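Local coordinates for 2,3-dimethylmalate lyase (Aspergillus niger, PDB 3FA4), which belongs to the phosphoenolpyruvate phosphomutase family of TIM-barrel enzymes and holds a magnesium ion at the mouth of its barrel, at residues B[41-46]-B[235-240]; B[62-67]-B[98-103]; B[85-90]-B[102-107]; B[146-151]-B[183-188]. All coordinates share one frame; numbering follows the deposited sequence.

The four contacts illustrate how a TIM barrel is assembled in layers. Interaction 1 lies inside the barrel, where strands 42-44 and 235-238 meet across the strand between them. Interaction 2 joins two outer helices, and interaction 3 ties one of these, helix 94-107, to the strand end that carries the magnesium ligands Asp86 and Asp88. The centres of interactions 2 and 3 are about 5 Å apart, and their segments overlap at Glu102 and Gln103. Neighbouring strands 42-44 and 83-86 link interactions 1 and 3, centres about 15 Å apart; the side chain of Tyr43 is about 6 Å from the metal. Interaction 4 lies at the opposite ends of the strands, about 11 Å from interaction 3 between centres.

Interaction 1: B[41-46]-B[235-240]; sequences ALYMTG and IIIFPF
Tyr43 lays one face of its ring over the end of Ile237, whose CD1 methyl sits almost exactly on the ring axis. Ile237 CD1 is 3.7 Å from the centroid of the Tyr43 ring and 10° off its normal, a centred CH-pi contact. The ring reaches this place because Tyr43 CG is anti to the backbone N (chi1 170°), while Ile237 holds CG1 between its own backbone N and carbonyl carbon (chi1 66°), which lifts CD1 toward the aromatic face. Pro239 extends the apolar surface: its CB approaches Tyr43 CE2 obliquely at 3.9 Å. One step further along, Thr45 CG2 rests 3.6 Å from Pro239 O, and the hydroxyl OG1 is turned instead to cap Gly48 N at the start of helix 46-54. No hydrogen bond crosses between the segments. The phenol OH of Tyr43 is hydrogen-bonded to His113 NE2 on strand 111-114, which fixes the far end of the ring. Strand 20-25 separates the two strands in the sheet, yet their inward side chains still meet over it, with Ile237 also touching Leu211 and Asn213. Such layering of side chains across non-adjacent strands is characteristic of the interior of a TIM barrel.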
loop_
_atom_site.group_PDB
_atom_site.type_symbol
_atom_site.label_atom_id
_atom_site.label_comp_id
_atom_site.label_asym_id
_atom_site.label_seq_id
_atom_site.Cartn_x
_atom_site.Cartn_y
_atom_site.Cartn_z
ATOM N N ALA B 41 -13.446 -18.959 -14.451
ATOM C CA ALA B 41 -12.038 -18.747 -14.167
ATOM C C ALA B 41 -11.686 -17.387 -14.726
ATOM O O ALA B 41 -12.288 -16.959 -15.697
ATOM C CB ALA B 41 -11.196 -19.833 -14.834
ATOM N N LEU B 42 -10.730 -16.693 -14.103
ATOM C CA LEU B 42 -10.278 -15.440 -14.634
ATOM C C LEU B 42 -8.745 -15.470 -14.698
ATOM O O LEU B 42 -8.089 -16.295 -14.057
ATOM C CB LEU B 42 -10.738 -14.292 -13.766
ATOM C CG LEU B 42 -12.175 -14.114 -13.332
ATOM C CD1 LEU B 42 -12.221 -13.210 -12.126
ATOM C CD2 LEU B 42 -13.103 -13.629 -14.525
ATOM N N TYR B 43 -8.184 -14.572 -15.500
ATOM C CA TYR B 43 -6.766 -14.474 -15.617
ATOM C C TYR B 43 -6.426 -13.036 -15.336
ATOM O O TYR B 43 -6.879 -12.198 -16.082
ATOM C CB TYR B 43 -6.287 -14.892 -17.050
ATOM C CG TYR B 43 -4.863 -14.582 -17.294
ATOM C CD1 TYR B 43 -3.836 -15.237 -16.590
ATOM C CD2 TYR B 43 -4.526 -13.565 -18.146
ATOM C CE1 TYR B 43 -2.493 -14.905 -16.772
ATOM C CE2 TYR B 43 -3.170 -13.193 -18.323
ATOM C CZ TYR B 43 -2.186 -13.848 -17.642
ATOM O OH TYR B 43 -0.907 -13.457 -17.893
ATOM N N MET B 44 -5.597 -12.759 -14.318
ATOM C CA MET B 44 -5.093 -11.394 -14.104
ATOM C C MET B 44 -3.921 -11.128 -14.934
ATOM O O MET B 44 -2.833 -11.661 -14.666
ATOM C CB MET B 44 -4.697 -11.159 -12.655
ATOM C CG MET B 44 -4.393 -9.737 -12.375
ATOM S SD MET B 44 -3.676 -9.441 -10.775
ATOM C CE MET B 44 -1.895 -9.650 -11.162
ATOM N N THR B 45 -4.081 -10.266 -15.924
ATOM C CA THR B 45 -2.975 -9.923 -16.802
ATOM C C THR B 45 -2.047 -8.874 -16.164
ATOM O O THR B 45 -2.517 -7.887 -15.563
ATOM C CB THR B 45 -3.532 -9.395 -18.154
ATOM O OG1 THR B 45 -2.529 -8.672 -18.870
ATOM C CG2 THR B 45 -4.712 -8.422 -17.943
ATOM N N GLY B 46 -0.733 -9.043 -16.313
ATOM C CA GLY B 46 0.186 -8.104 -15.735
ATOM C C GLY B 46 0.284 -6.901 -16.657
ATOM O O GLY B 46 0.543 -5.832 -16.195
ATOM N N ILE B 235 -5.607 -25.352 -20.306
ATOM C CA ILE B 235 -6.016 -23.989 -19.984
ATOM C C ILE B 235 -5.808 -23.146 -21.213
ATOM O O ILE B 235 -4.759 -23.256 -21.933
ATOM C CB ILE B 235 -5.189 -23.438 -18.780
ATOM C CG1 ILE B 235 -5.231 -24.430 -17.605
ATOM C CG2 ILE B 235 -5.459 -21.914 -18.493
ATOM C CD1 ILE B 235 -4.157 -24.211 -16.518
ATOM N N ILE B 236 -6.812 -22.305 -21.460
ATOM C CA ILE B 236 -6.658 -21.171 -22.382
ATOM C C ILE B 236 -6.974 -19.853 -21.651
ATOM O O ILE B 236 -7.932 -19.767 -20.859
ATOM C CB ILE B 236 -7.548 -21.384 -23.682
ATOM C CG1 ILE B 236 -7.133 -20.428 -24.826
ATOM C CG2 ILE B 236 -9.046 -21.276 -23.320
ATOM C CD1 ILE B 236 -7.829 -20.754 -26.174
ATOM N N ILE B 237 -6.164 -18.838 -21.942
ATOM C CA ILE B 237 -6.241 -17.499 -21.346
ATOM C C ILE B 237 -6.319 -16.540 -22.469
ATOM O O ILE B 237 -5.893 -16.861 -23.531
ATOM C CB ILE B 237 -5.075 -17.167 -20.306
ATOM C CG1 ILE B 237 -3.689 -17.094 -20.986
ATOM C CG2 ILE B 237 -5.158 -18.134 -19.084
ATOM C CD1 ILE B 237 -2.602 -16.671 -20.080
ATOM N N PHE B 238 -6.967 -15.401 -22.274
ATOM C CA PHE B 238 -7.089 -14.421 -23.302
ATOM C C PHE B 238 -6.833 -13.106 -22.663
ATOM O O PHE B 238 -7.794 -12.418 -22.390
ATOM C CB PHE B 238 -8.517 -14.341 -23.917
ATOM C CG PHE B 238 -9.109 -15.656 -24.342
ATOM C CD1 PHE B 238 -9.868 -16.420 -23.450
ATOM C CD2 PHE B 238 -8.994 -16.097 -25.661
ATOM C CE1 PHE B 238 -10.423 -17.612 -23.848
ATOM C CE2 PHE B 238 -9.560 -17.295 -26.050
ATOM C CZ PHE B 238 -10.271 -18.030 -25.143
ATOM N N PRO B 239 -5.562 -12.700 -22.484
ATOM C CA PRO B 239 -5.196 -11.548 -21.691
ATOM C C PRO B 239 -5.793 -10.192 -22.115
ATOM O O PRO B 239 -5.857 -9.233 -21.310
ATOM C CB PRO B 239 -3.651 -11.516 -21.850
ATOM C CG PRO B 239 -3.242 -12.831 -22.261
ATOM C CD PRO B 239 -4.362 -13.382 -23.035
ATOM N N PHE B 240 -6.155 -10.074 -23.396
ATOM C CA PHE B 240 -6.817 -8.859 -23.940
ATOM C C PHE B 240 -8.354 -8.872 -24.127
ATOM O O PHE B 240 -8.901 -7.974 -24.724
ATOM C CB PHE B 240 -6.164 -8.503 -25.235
ATOM C CG PHE B 240 -5.032 -7.632 -25.062
ATOM C CD1 PHE B 240 -3.868 -8.119 -24.449
ATOM C CD2 PHE B 240 -5.101 -6.334 -25.494
ATOM C CE1 PHE B 240 -2.787 -7.302 -24.225
ATOM C CE2 PHE B 240 -4.053 -5.495 -25.303
ATOM C CZ PHE B 240 -2.870 -5.975 -24.661
#

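Interaction 2: B[62-67]-B[98-103]; sequences CTLNDM and ARTTEQ
In the outer helical layer of the TIM barrel, Leu64 from the first turn of helix 64-75 packs against Thr100 and Gln103 of the neighbouring helix 94-107. The isopropyl end of Leu64 does the touching. Its CG is anti to the backbone N (chi1 177°), which extends the side chain toward the other helix. Leu64 CD1 comes 3.7 Å from Thr100 OG1 and 3.8 Å from Thr100 CA, so that this methyl lies close against the helix backbone. The second methyl, CD2, faces the amide of Gln103, one turn on, with Gln103 OE1 4.0 Å away. Neither polar group bonds across the contact. Thr100 OG1 is hydrogen-bonded to Met96 O in its own helix, and Gln103 OE1 has a weak hydrogen bond from Arg68 NH1. Leu64 follows directly on the N-cap residue Thr63, which forms a capping box with Asp66. Thr63 N donates to Asp66 OD2 over 2.9 Å, meeting the oxygen from well above the carboxylate plane, and Asp66 N returns a straight but weak bond of 3.3 Å to Thr63 OG1. His54 NE2 also binds Asp66 OD2, while Asn65 and Asp66 exchange hydrogen bonds with Asp66 and Asn65 of the third subunit. The cap region thus belongs to both a helix start and a subunit interface. The contact proper, by contrast, rests on dispersion and shape: a branched apolar end lies against polar groups whose hydrogen bonds run elsewhere, so nothing directional ties the leucine to its neighbours.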
loop_
_atom_site.group_PDB
_atom_site.type_symbol
_atom_site.label_atom_id
_atom_site.label_comp_id
_atom_site.label_asym_id
_atom_site.label_seq_id
_atom_site.Cartn_x
_atom_site.Cartn_y
_atom_site.Cartn_z
ATOM N N CYS B 62 5.469 -2.840 -12.161
ATOM C CA CYS B 62 4.747 -3.310 -11.017
ATOM C C CYS B 62 5.707 -4.058 -10.073
ATOM O O CYS B 62 6.490 -4.942 -10.514
ATOM C CB CYS B 62 3.606 -4.227 -11.438
ATOM S SG CYS B 62 2.509 -3.569 -12.764
ATOM N N THR B 63 5.649 -3.675 -8.790
ATOM C CA THR B 63 6.310 -4.413 -7.690
ATOM C C THR B 63 5.483 -5.650 -7.220
ATOM O O THR B 63 4.374 -5.895 -7.683
ATOM C CB THR B 63 6.557 -3.523 -6.524
ATOM O OG1 THR B 63 5.280 -3.137 -6.010
ATOM C CG2 THR B 63 7.371 -2.199 -6.927
ATOM N N LEU B 64 6.020 -6.413 -6.270
ATOM C CA LEU B 64 5.215 -7.458 -5.597
ATOM C C LEU B 64 3.908 -6.844 -4.992
ATOM O O LEU B 64 2.818 -7.398 -5.181
ATOM C CB LEU B 64 6.036 -8.166 -4.499
ATOM C CG LEU B 64 5.319 -9.241 -3.661
ATOM C CD1 LEU B 64 4.513 -10.348 -4.558
ATOM C CD2 LEU B 64 6.342 -9.815 -2.725
ATOM N N ASN B 65 4.075 -5.742 -4.245
ATOM C CA ASN B 65 2.993 -5.000 -3.636
ATOM C C ASN B 65 1.830 -4.714 -4.624
ATOM O O ASN B 65 0.694 -5.075 -4.367
ATOM C CB ASN B 65 3.533 -3.682 -3.112
ATOM C CG ASN B 65 4.626 -3.853 -2.065
ATOM O OD1 ASN B 65 5.625 -4.505 -2.304
ATOM N ND2 ASN B 65 4.473 -3.196 -0.941
ATOM N N ASP B 66 2.119 -4.043 -5.740
ATOM C CA ASP B 66 1.064 -3.801 -6.746
ATOM C C ASP B 66 0.286 -5.034 -7.180
ATOM O O ASP B 66 -0.943 -5.021 -7.247
ATOM C CB ASP B 66 1.635 -3.188 -7.995
ATOM C CG ASP B 66 2.507 -1.975 -7.720
ATOM O OD1 ASP B 66 2.332 -1.225 -6.726
ATOM O OD2 ASP B 66 3.428 -1.802 -8.505
ATOM N N MET B 67 1.053 -6.055 -7.548
ATOM C CA MET B 67 0.630 -7.183 -8.271
ATOM C C MET B 67 -0.180 -8.082 -7.378
ATOM O O MET B 67 -1.229 -8.533 -7.765
ATOM C CB MET B 67 1.911 -7.857 -8.798
ATOM C CG MET B 67 2.386 -7.202 -10.104
ATOM S SD MET B 67 1.404 -7.710 -11.585
ATOM C CE MET B 67 1.528 -6.217 -12.498
ATOM N N ALA B 98 9.556 -17.020 -2.825
ATOM C CA ALA B 98 8.903 -17.685 -1.691
ATOM C C ALA B 98 7.857 -16.780 -1.091
ATOM O O ALA B 98 6.702 -17.211 -0.815
ATOM C CB ALA B 98 9.947 -17.999 -0.609
ATOM N N ARG B 99 8.304 -15.547 -0.843
ATOM C CA ARG B 99 7.461 -14.429 -0.392
ATOM C C ARG B 99 6.286 -14.150 -1.278
ATOM O O ARG B 99 5.207 -13.917 -0.775
ATOM C CB ARG B 99 8.279 -13.153 -0.231
ATOM C CG ARG B 99 9.165 -13.217 0.977
ATOM C CD ARG B 99 9.817 -11.858 1.357
ATOM N NE ARG B 99 8.873 -10.754 1.622
ATOM C CZ ARG B 99 8.523 -10.331 2.841
ATOM N NH1 ARG B 99 8.978 -10.947 3.912
ATOM N NH2 ARG B 99 7.652 -9.321 3.010
ATOM N N THR B 100 6.498 -14.146 -2.593
ATOM C CA THR B 100 5.425 -13.950 -3.591
ATOM C C THR B 100 4.435 -15.139 -3.507
ATOM O O THR B 100 3.240 -14.978 -3.579
ATOM C CB THR B 100 6.032 -13.998 -5.011
ATOM O OG1 THR B 100 7.001 -12.987 -5.175
ATOM C CG2 THR B 100 4.932 -13.938 -6.159
ATOM N N THR B 101 4.992 -16.329 -3.366
ATOM C CA THR B 101 4.212 -17.597 -3.357
ATOM C C THR B 101 3.280 -17.593 -2.139
ATOM O O THR B 101 2.133 -17.868 -2.292
ATOM C CB THR B 101 5.156 -18.810 -3.393
ATOM O OG1 THR B 101 5.984 -18.741 -4.576
ATOM C CG2 THR B 101 4.408 -20.163 -3.387
ATOM N N GLU B 102 3.821 -17.229 -0.962
ATOM C CA GLU B 102 3.125 -17.192 0.321
ATOM C C GLU B 102 1.983 -16.127 0.369
ATOM O O GLU B 102 0.857 -16.430 0.833
ATOM C CB GLU B 102 4.143 -16.940 1.464
ATOM C CG GLU B 102 5.087 -18.047 1.693
ATOM C CD GLU B 102 6.437 -17.609 2.272
ATOM O OE1 GLU B 102 6.674 -16.399 2.590
ATOM O OE2 GLU B 102 7.290 -18.512 2.420
ATOM N N GLN B 103 2.321 -14.899 -0.042
ATOM C CA GLN B 103 1.405 -13.793 -0.229
ATOM C C GLN B 103 0.293 -14.029 -1.269
ATOM O O GLN B 103 -0.860 -13.768 -0.989
ATOM C CB GLN B 103 2.196 -12.546 -0.596
ATOM C CG GLN B 103 2.977 -12.022 0.545
ATOM C CD GLN B 103 3.551 -10.704 0.281
ATOM O OE1 GLN B 103 2.980 -9.944 -0.493
ATOM N NE2 GLN B 103 4.669 -10.367 0.952
#

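Interaction 3: B[85-90]-B[102-107]; sequences ADADTG and EQYSRS. With MG (magnesium ion), chain N.
Tyr104 reaches from helix 94-107 to the end of strand 83-86 and makes the hydrogen bond that joins them. Its OH donates to Asp86 O over 2.7 Å; the oxygen lies near the plane of the ring, at its edge, and the donor lies in the carbonyl plane with a C=O...donor angle of 146°. Apolar contacts accompany this bond. Tyr104 CE2 is 3.7 Å from Ala85 CB and 3.9 Å from Ala87 CB, so two methyl groups bracket the aspartate in sequence and both approach the ring obliquely.

The Asp86 side chain, whose CB points away from the helix, is given over to the metal. Asp86 OD2 binds magnesium at 2.3 Å and Asp88 OD1 at 2.0 Å, and three waters supply further ligands. The other carboxylate oxygen of Asp86 works within the loop: Asp88 N donates to Asp86 OD1 over 2.9 Å, closing an Asx turn, and the metal-bound water 1 gives the same OD1 a hydrogen bond of 2.7 Å. Asp86 is therefore gripped at its carbonyl, by the tyrosine, as well as at both carboxylate oxygens, while a type II' turn from Ala87 to Gly90 includes the second ligand, Asp88.

Around this arrangement, Met67 and Arg68 of helix 64-75 touch Tyr104, the backbone of Ala85 is bonded to strand 111-114, and Asp86 is bonded to Met44 of strand 42-44. The contact thus joins the first strand and the helix of the beta-alpha-beta unit 83-86, 94-107, 111-114.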
loop_
_atom_site.group_PDB
_atom_site.type_symbol
_atom_site.label_atom_id
_atom_site.label_comp_id
_atom_site.label_asym_id
_atom_site.label_seq_id
_atom_site.Cartn_x
_atom_site.Cartn_y
_atom_site.Cartn_z
ATOM N N ALA B 85 -2.982 -15.657 -11.971
ATOM C CA ALA B 85 -2.368 -14.354 -11.930
ATOM C C ALA B 85 -0.957 -14.276 -12.542
ATOM O O ALA B 85 -0.100 -15.093 -12.289
ATOM C CB ALA B 85 -2.306 -13.896 -10.518
ATOM N N ASP B 86 -0.670 -13.237 -13.313
ATOM C CA ASP B 86 0.729 -13.031 -13.748
ATOM C C ASP B 86 1.584 -12.870 -12.452
ATOM O O ASP B 86 1.018 -12.393 -11.441
ATOM C CB ASP B 86 0.780 -11.854 -14.708
ATOM C CG ASP B 86 2.159 -11.545 -15.163
ATOM O OD1 ASP B 86 3.073 -12.425 -15.103
ATOM O OD2 ASP B 86 2.381 -10.377 -15.562
ATOM N N ALA B 87 2.852 -13.357 -12.409
ATOM C CA ALA B 87 3.767 -13.095 -11.274
ATOM C C ALA B 87 5.161 -12.790 -11.816
ATOM O O ALA B 87 6.154 -12.893 -11.083
ATOM C CB ALA B 87 3.864 -14.279 -10.264
ATOM N N ASP B 88 5.231 -12.446 -13.113
ATOM C CA ASP B 88 6.474 -12.072 -13.752
ATOM C C ASP B 88 7.609 -13.055 -13.439
ATOM O O ASP B 88 7.482 -14.228 -13.747
ATOM C CB ASP B 88 6.819 -10.642 -13.399
ATOM C CG ASP B 88 5.704 -9.676 -13.796
ATOM O OD1 ASP B 88 5.137 -9.810 -14.906
ATOM O OD2 ASP B 88 5.338 -8.806 -12.977
ATOM N N THR B 89 8.693 -12.609 -12.811
ATOM C CA THR B 89 9.856 -13.479 -12.596
ATOM C C THR B 89 9.943 -13.772 -11.104
ATOM O O THR B 89 10.969 -14.265 -10.596
ATOM C CB THR B 89 11.145 -12.859 -13.192
ATOM O OG1 THR B 89 11.612 -11.743 -12.404
ATOM C CG2 THR B 89 10.872 -12.361 -14.646
ATOM N N GLY B 90 8.876 -13.424 -10.374
ATOM C CA GLY B 90 8.897 -13.618 -8.910
ATOM C C GLY B 90 9.565 -12.538 -8.095
ATOM O O GLY B 90 9.721 -12.707 -6.912
ATOM N N GLU B 102 3.821 -17.229 -0.962
ATOM C CA GLU B 102 3.125 -17.192 0.321
ATOM C C GLU B 102 1.983 -16.127 0.369
ATOM O O GLU B 102 0.857 -16.430 0.833
ATOM C CB GLU B 102 4.143 -16.940 1.464
ATOM C CG GLU B 102 5.087 -18.047 1.693
ATOM C CD GLU B 102 6.437 -17.609 2.272
ATOM O OE1 GLU B 102 6.674 -16.399 2.590
ATOM O OE2 GLU B 102 7.290 -18.512 2.420
ATOM N N GLN B 103 2.321 -14.899 -0.042
ATOM C CA GLN B 103 1.405 -13.793 -0.229
ATOM C C GLN B 103 0.293 -14.029 -1.269
ATOM O O GLN B 103 -0.860 -13.768 -0.989
ATOM C CB GLN B 103 2.196 -12.546 -0.596
ATOM C CG GLN B 103 2.977 -12.022 0.545
ATOM C CD GLN B 103 3.551 -10.704 0.281
ATOM O OE1 GLN B 103 2.980 -9.944 -0.493
ATOM N NE2 GLN B 103 4.669 -10.367 0.952
ATOM N N TYR B 104 0.615 -14.496 -2.464
ATOM C CA TYR B 104 -0.419 -14.988 -3.406
ATOM C C TYR B 104 -1.307 -16.080 -2.815
ATOM O O TYR B 104 -2.511 -16.056 -2.999
ATOM C CB TYR B 104 0.227 -15.519 -4.700
ATOM C CG TYR B 104 0.497 -14.470 -5.804
ATOM C CD1 TYR B 104 0.988 -13.223 -5.501
ATOM C CD2 TYR B 104 0.274 -14.782 -7.175
ATOM C CE1 TYR B 104 1.260 -12.282 -6.522
ATOM C CE2 TYR B 104 0.530 -13.852 -8.193
ATOM C CZ TYR B 104 1.017 -12.616 -7.834
ATOM O OH TYR B 104 1.258 -11.711 -8.792
ATOM N N SER B 105 -0.731 -17.049 -2.120
ATOM C CA SER B 105 -1.517 -18.092 -1.488
ATOM C C SER B 105 -2.496 -17.565 -0.455
ATOM O O SER B 105 -3.683 -17.825 -0.584
ATOM C CB SER B 105 -0.594 -19.115 -0.845
ATOM O OG SER B 105 0.291 -19.550 -1.854
ATOM N N ARG B 106 -1.995 -16.856 0.579
ATOM C CA ARG B 106 -2.848 -16.137 1.573
ATOM C C ARG B 106 -3.941 -15.269 0.975
ATOM O O ARG B 106 -4.995 -15.178 1.531
ATOM C CB ARG B 106 -1.994 -15.280 2.534
ATOM C CG ARG B 106 -1.145 -16.115 3.440
ATOM C CD ARG B 106 -0.585 -15.316 4.650
ATOM N NE ARG B 106 0.138 -14.105 4.258
ATOM C CZ ARG B 106 1.450 -14.084 4.102
ATOM N NH1 ARG B 106 2.147 -15.214 4.298
ATOM N NH2 ARG B 106 2.075 -12.946 3.778
ATOM N N SER B 107 -3.659 -14.583 -0.137
ATOM C CA SER B 107 -4.623 -13.802 -0.928
ATOM C C SER B 107 -5.723 -14.570 -1.659
ATOM O O SER B 107 -6.698 -14.005 -2.061
ATOM C CB SER B 107 -3.888 -13.049 -1.987
ATOM O OG SER B 107 -3.046 -12.069 -1.420
HETATM MG MG MG N . 4.259 -9.960 -16.742
HETATM O O HOH W 1 4.664 -11.854 -17.216
HETATM O O HOH W 2 3.590 -8.078 -16.409
HETATM O O HOH W 3 2.997 -9.873 -18.610
#

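Interaction 4: B[146-151]-B[183-188]; sequences QARQRI and GADVGF
Arg148 and Asp185 approach from opposite directions, and the closer part of their meeting is made through a water molecule. Water 4 accepts from Arg148 NE over 2.7 Å and donates to Asp185 OD2, also over 2.7 Å; its second proton goes to Gly183 O at 3.1 Å. Three bonds therefore hold this water between helix 134-151 and the approach to strand 186-189. Arg148 gets there with CG between its backbone N and carbonyl carbon (chi1 82°) and with the chain straight from CG to NE.

The direct contact is much looser. Arg148 NH2 and Asp185 OD1 form a long salt bridge of 4.0 Å, with the guanidinium and carboxylate planes turned 62° apart and the oxygen well out of the guanidinium plane, so that charge alone acts between them. Each group is held more firmly elsewhere: Arg148 NH1 donates to Ser153 O, Asp185 OD1 has a salt bridge to Arg10, and Asp185 OD2 accepts from Val157 N. Gln149 and Arg150 turn the exposed side of the helix to solvent, although Arg150 also packs on Val286 of the fourth subunit.

Gly183, just past helix 169-181, closes it with a positive-phi Schellman motif. A helix end and a strand start joined by a long salt bridge and a single bridging water belong to the N-terminal rim of a TIM barrel, away from the metal site.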
loop_
_atom_site.group_PDB
_atom_site.type_symbol
_atom_site.label_atom_id
_atom_site.label_comp_id
_atom_site.label_asym_id
_atom_site.label_seq_id
_atom_site.Cartn_x
_atom_site.Cartn_y
_atom_site.Cartn_z
ATOM N N GLN B 146 8.755 -25.236 -3.197
ATOM C CA GLN B 146 9.079 -25.486 -1.812
ATOM C C GLN B 146 8.378 -24.525 -0.851
ATOM O O GLN B 146 8.025 -24.902 0.282
ATOM C CB GLN B 146 10.579 -25.446 -1.598
ATOM C CG GLN B 146 11.347 -26.564 -2.352
ATOM C CD GLN B 146 12.849 -26.314 -2.305
ATOM O OE1 GLN B 146 13.279 -25.225 -1.924
ATOM N NE2 GLN B 146 13.633 -27.288 -2.699
ATOM N N ALA B 147 8.150 -23.303 -1.303
ATOM C CA ALA B 147 7.459 -22.297 -0.501
ATOM C C ALA B 147 6.043 -22.687 -0.209
ATOM O O ALA B 147 5.654 -22.577 0.914
ATOM C CB ALA B 147 7.496 -20.909 -1.193
ATOM N N ARG B 148 5.269 -23.100 -1.220
ATOM C CA ARG B 148 3.864 -23.462 -1.056
ATOM C C ARG B 148 3.782 -24.746 -0.298
ATOM O O ARG B 148 2.885 -24.949 0.480
ATOM C CB ARG B 148 3.142 -23.576 -2.409
ATOM C CG ARG B 148 3.347 -24.913 -3.100
ATOM C CD ARG B 148 2.621 -24.998 -4.473
ATOM N NE ARG B 148 2.876 -26.282 -5.124
ATOM C CZ ARG B 148 2.231 -27.420 -4.848
ATOM N NH1 ARG B 148 1.275 -27.446 -3.938
ATOM N NH2 ARG B 148 2.533 -28.532 -5.497
ATOM N N GLN B 149 4.730 -25.633 -0.528
ATOM C CA GLN B 149 4.925 -26.834 0.318
ATOM C C GLN B 149 5.117 -26.557 1.845
ATOM O O GLN B 149 4.569 -27.243 2.706
ATOM C CB GLN B 149 6.099 -27.675 -0.237
ATOM C CG GLN B 149 5.636 -28.714 -1.347
ATOM C CD GLN B 149 6.765 -29.439 -2.165
ATOM O OE1 GLN B 149 7.987 -29.265 -1.955
ATOM N NE2 GLN B 149 6.328 -30.238 -3.113
ATOM N N ARG B 150 5.913 -25.570 2.200
ATOM C CA ARG B 150 6.079 -25.170 3.583
ATOM C C ARG B 150 4.777 -24.789 4.249
ATOM O O ARG B 150 4.534 -25.123 5.375
ATOM C CB ARG B 150 7.018 -23.992 3.672
ATOM C CG ARG B 150 8.412 -24.287 4.051
ATOM C CD ARG B 150 9.267 -23.074 3.892
ATOM N NE ARG B 150 10.375 -23.327 3.006
ATOM C CZ ARG B 150 10.816 -22.520 2.072
ATOM N NH1 ARG B 150 10.282 -21.349 1.865
ATOM N NH2 ARG B 150 11.844 -22.901 1.363
ATOM N N ILE B 151 3.947 -24.057 3.537
ATOM C CA ILE B 151 2.694 -23.502 4.119
ATOM C C ILE B 151 1.428 -24.294 3.803
ATOM O O ILE B 151 0.340 -23.871 4.204
ATOM C CB ILE B 151 2.518 -21.987 3.834
ATOM C CG1 ILE B 151 2.461 -21.732 2.313
ATOM C CG2 ILE B 151 3.627 -21.206 4.583
ATOM C CD1 ILE B 151 1.832 -20.470 1.806
ATOM N N GLY B 183 8.977 -29.568 -10.107
ATOM C CA GLY B 183 7.697 -29.551 -9.446
ATOM C C GLY B 183 6.558 -28.701 -10.010
ATOM O O GLY B 183 5.445 -28.798 -9.510
ATOM N N ALA B 184 6.813 -27.856 -11.017
ATOM C CA ALA B 184 5.771 -26.969 -11.579
ATOM C C ALA B 184 4.578 -27.812 -12.056
ATOM O O ALA B 184 4.751 -28.978 -12.491
ATOM C CB ALA B 184 6.328 -26.135 -12.742
ATOM N N ASP B 185 3.376 -27.223 -12.002
ATOM C CA ASP B 185 2.154 -28.027 -12.249
ATOM C C ASP B 185 1.649 -27.922 -13.718
ATOM O O ASP B 185 0.906 -28.780 -14.222
ATOM C CB ASP B 185 1.016 -27.612 -11.289
ATOM C CG ASP B 185 1.418 -27.664 -9.830
ATOM O OD1 ASP B 185 1.576 -28.778 -9.328
ATOM O OD2 ASP B 185 1.514 -26.594 -9.152
ATOM N N VAL B 186 2.031 -26.850 -14.379
ATOM C CA VAL B 186 1.537 -26.554 -15.720
ATOM C C VAL B 186 2.687 -25.950 -16.492
ATOM O O VAL B 186 3.534 -25.182 -15.900
ATOM C CB VAL B 186 0.368 -25.519 -15.661
ATOM C CG1 VAL B 186 -0.165 -25.194 -17.027
ATOM C CG2 VAL B 186 -0.744 -26.033 -14.724
ATOM N N GLY B 187 2.747 -26.270 -17.787
ATOM C CA GLY B 187 3.676 -25.564 -18.695
ATOM C C GLY B 187 3.087 -24.542 -19.639
ATOM O O GLY B 187 2.026 -24.737 -20.187
ATOM N N PHE B 188 3.846 -23.488 -19.939
ATOM C CA PHE B 188 3.319 -22.301 -20.653
ATOM C C PHE B 188 4.440 -21.883 -21.636
ATOM O O PHE B 188 5.413 -21.236 -21.223
ATOM C CB PHE B 188 3.042 -21.222 -19.547
ATOM C CG PHE B 188 2.582 -19.813 -20.056
ATOM C CD1 PHE B 188 2.049 -18.897 -19.163
ATOM C CD2 PHE B 188 2.618 -19.454 -21.369
ATOM C CE1 PHE B 188 1.602 -17.672 -19.572
ATOM C CE2 PHE B 188 2.209 -18.240 -21.749
ATOM C CZ PHE B 188 1.710 -17.332 -20.836
HETATM O O HOH W 4 3.704 -27.097 -7.570
#